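PDB 4U5R: RhCC from Rhodococcus jostii, which is a magnesium-binding member of the tautomerase superfamily that acts as an unusual cofactor-independent oxygenase. Local coordinates for residues T25-D30 with E87-P92. The protein carries 1 engineered substitution. Numbering follows the deposited sequence.
Sequences TSIYVD and EEKLAP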
loop_
_atom_site.group_PDB
_atom_site.type_symbol
_atom_site.label_atom_id
_atom_site.label_comp_id
_atom_site.label_asym_id
_atom_site.label_seq_id
_atom_site.Cartn_x
_atom_site.Cartn_y
_atom_site.Cartn_z
ATOM N N THR B 25 -5.866 -12.160 -13.858
ATOM C CA THR B 25 -7.303 -11.952 -14.029
ATOM C C THR B 25 -8.064 -13.276 -14.025
ATOM O O THR B 25 -9.129 -13.386 -13.410
ATOM C CB THR B 25 -7.588 -11.202 -15.342
ATOM O OG1 THR B 25 -6.961 -9.918 -15.292
ATOM C CG2 THR B 25 -9.100 -11.020 -15.574
ATOM N N SER B 26 -7.512 -14.291 -14.692
ATOM C CA SER B 26 -8.194 -15.591 -14.753
ATOM C C SER B 26 -8.435 -16.229 -13.363
ATOM O O SER B 26 -9.431 -16.924 -13.165
ATOM C CB SER B 26 -7.411 -16.557 -15.649
ATOM O OG SER B 26 -6.287 -17.096 -14.974
ATOM N N ILE B 27 -7.546 -15.979 -12.397
ATOM C CA ILE B 27 -7.789 -16.407 -11.016
ATOM C C ILE B 27 -9.176 -15.998 -10.518
ATOM O O ILE B 27 -9.935 -16.819 -9.994
ATOM C CB ILE B 27 -6.746 -15.828 -10.028
ATOM C CG1 ILE B 27 -5.332 -16.295 -10.382
ATOM C CG2 ILE B 27 -7.081 -16.251 -8.607
ATOM C CD1 ILE B 27 -4.242 -15.701 -9.484
ATOM N N TYR B 28 -9.508 -14.724 -10.684
ATOM C CA TYR B 28 -10.728 -14.197 -10.088
ATOM C C TYR B 28 -11.961 -14.488 -10.925
ATOM O O TYR B 28 -13.047 -14.671 -10.374
ATOM C CB TYR B 28 -10.594 -12.696 -9.853
ATOM C CG TYR B 28 -9.404 -12.376 -8.989
ATOM C CD1 TYR B 28 -9.487 -12.466 -7.602
ATOM C CD2 TYR B 28 -8.189 -12.004 -9.559
ATOM C CE1 TYR B 28 -8.389 -12.188 -6.799
ATOM C CE2 TYR B 28 -7.086 -11.726 -8.766
ATOM C CZ TYR B 28 -7.194 -11.812 -7.393
ATOM O OH TYR B 28 -6.098 -11.521 -6.613
ATOM N N VAL B 29 -11.790 -14.533 -12.245
ATOM C CA VAL B 29 -12.856 -14.983 -13.142
ATOM C C VAL B 29 -13.194 -16.445 -12.870
ATOM O O VAL B 29 -14.361 -16.799 -12.686
ATOM C CB VAL B 29 -12.474 -14.839 -14.630
ATOM C CG1 VAL B 29 -13.567 -15.461 -15.507
ATOM C CG2 VAL B 29 -12.273 -13.392 -15.006
ATOM N N ASP B 30 -12.170 -17.291 -12.825
ATOM C CA ASP B 30 -12.385 -18.731 -12.700
ATOM C C ASP B 30 -12.914 -19.137 -11.331
ATOM O O ASP B 30 -13.776 -20.012 -11.232
ATOM C CB ASP B 30 -11.093 -19.502 -12.998
ATOM C CG ASP B 30 -10.690 -19.418 -14.453
ATOM O OD1 ASP B 30 -11.531 -18.974 -15.261
ATOM O OD2 ASP B 30 -9.549 -19.814 -14.795
ATOM N N GLU B 87 0.893 -18.264 -7.073
ATOM C CA GLU B 87 2.254 -18.676 -7.411
ATOM C C GLU B 87 2.263 -19.467 -8.709
ATOM O O GLU B 87 3.193 -19.357 -9.510
ATOM C CB GLU B 87 2.883 -19.503 -6.280
ATOM C CG GLU B 87 3.107 -18.734 -4.986
ATOM C CD GLU B 87 4.255 -17.740 -5.056
ATOM O OE1 GLU B 87 4.970 -17.691 -6.085
ATOM O OE2 GLU B 87 4.430 -16.998 -4.064
ATOM N N GLU B 88 1.207 -20.244 -8.920
ATOM C CA GLU B 88 1.056 -21.018 -10.149
ATOM C C GLU B 88 1.023 -20.121 -11.392
ATOM O O GLU B 88 1.662 -20.435 -12.393
ATOM C CB GLU B 88 -0.207 -21.888 -10.069
ATOM C CG GLU B 88 0.025 -23.235 -9.392
ATOM C CD GLU B 88 -1.252 -24.029 -9.165
ATOM O OE1 GLU B 88 -2.329 -23.594 -9.631
ATOM O OE2 GLU B 88 -1.179 -25.087 -8.502
ATOM N N LYS B 89 0.306 -18.999 -11.319
ATOM C CA LYS B 89 0.230 -18.055 -12.443
ATOM C C LYS B 89 1.522 -17.272 -12.657
ATOM O O LYS B 89 1.882 -16.941 -13.784
ATOM C CB LYS B 89 -0.920 -17.063 -12.230
ATOM C CG LYS B 89 -2.263 -17.717 -11.963
ATOM C CD LYS B 89 -2.652 -18.625 -13.124
ATOM C CE LYS B 89 -4.065 -19.167 -12.952
ATOM N NZ LYS B 89 -4.519 -19.928 -14.155
ATOM N N LEU B 90 2.205 -16.959 -11.562
ATOM C CA LEU B 90 3.428 -16.164 -11.618
ATOM C C LEU B 90 4.633 -16.938 -12.135
ATOM O O LEU B 90 5.508 -16.361 -12.786
ATOM C CB LEU B 90 3.771 -15.612 -10.230
ATOM C CG LEU B 90 2.834 -14.596 -9.575
ATOM C CD1 LEU B 90 3.276 -14.375 -8.139
ATOM C CD2 LEU B 90 2.841 -13.292 -10.331
ATOM N N ALA B 91 4.680 -18.238 -11.849
ATOM C CA ALA B 91 5.887 -19.048 -12.079
ATOM C C ALA B 91 6.472 -18.984 -13.500
ATOM O O ALA B 91 7.686 -18.895 -13.639
ATOM C CB ALA B 91 5.613 -20.503 -11.702
ATOM N N PRO B 92 5.628 -19.020 -14.555
ATOM C CA PRO B 92 6.238 -18.963 -15.894
ATOM C C PRO B 92 6.990 -17.671 -16.214
ATOM O O PRO B 92 7.937 -17.702 -17.020
ATOM C CB PRO B 92 5.032 -19.127 -16.828
ATOM C CG PRO B 92 4.062 -19.920 -16.013
ATOM C CD PRO B 92 4.187 -19.319 -14.640
HETATM O O HOH W 1 -4.566 -18.818 -16.787
HETATM O O HOH W 2 -7.275 -19.612 -13.143
#
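Lys-89 reaches across from helix 76-90 to Ser-26 and Ile-27 on helix 14-32, and its side chain supplies everything that the later segment brings to the contact. The apolar part is the lysine stem: CG of Lys-89 lies against CG1 of Ile-27 at 3.7 Å and CD1 of the same isoleucine at 3.8 Å, the isoleucine and lysine side chains lying antiparallel as they overlap. With CG1 of Ile-27 anti to the carbonyl carbon (chi1 -61°), the ethyl arm extends alongside this stem. A bend at chi2 of Lys-89 (-59°), followed by an extended outer chain, carries the ammonium beyond the isoleucine to the serine hydroxyl.

There the polar contact is mostly water-mediated. The direct hydrogen bond from NZ of Lys-89 to OG of Ser-26 is weak, at 3.4 Å, and the hydroxyl also bonds the carbonyl of Ala-23 in its own helix. Two waters each accept from NZ of Lys-89 and donate to OG of Ser-26. The second also donates to OD2 of Asp-30 at 2.8 Å, linking the carboxylate to the ammonium although OD2 of Asp-30 and NZ of Lys-89 stand 5.1 Å apart. A methionine in place of Lys-89 could still pack on Ile-27 but would probably leave both waters without their ammonium donor and Asp-30 without this water-linked positive charge.

Deeper between the helices, Ile-27 also packs on Val-85, while Tyr-28 and Leu-90 touch strand 61-68. The contact thus joins the C-terminal half of helix 14-32 to the last turn of helix 76-90, the helices of the two beta-alpha-beta units packed on the mixed sheet.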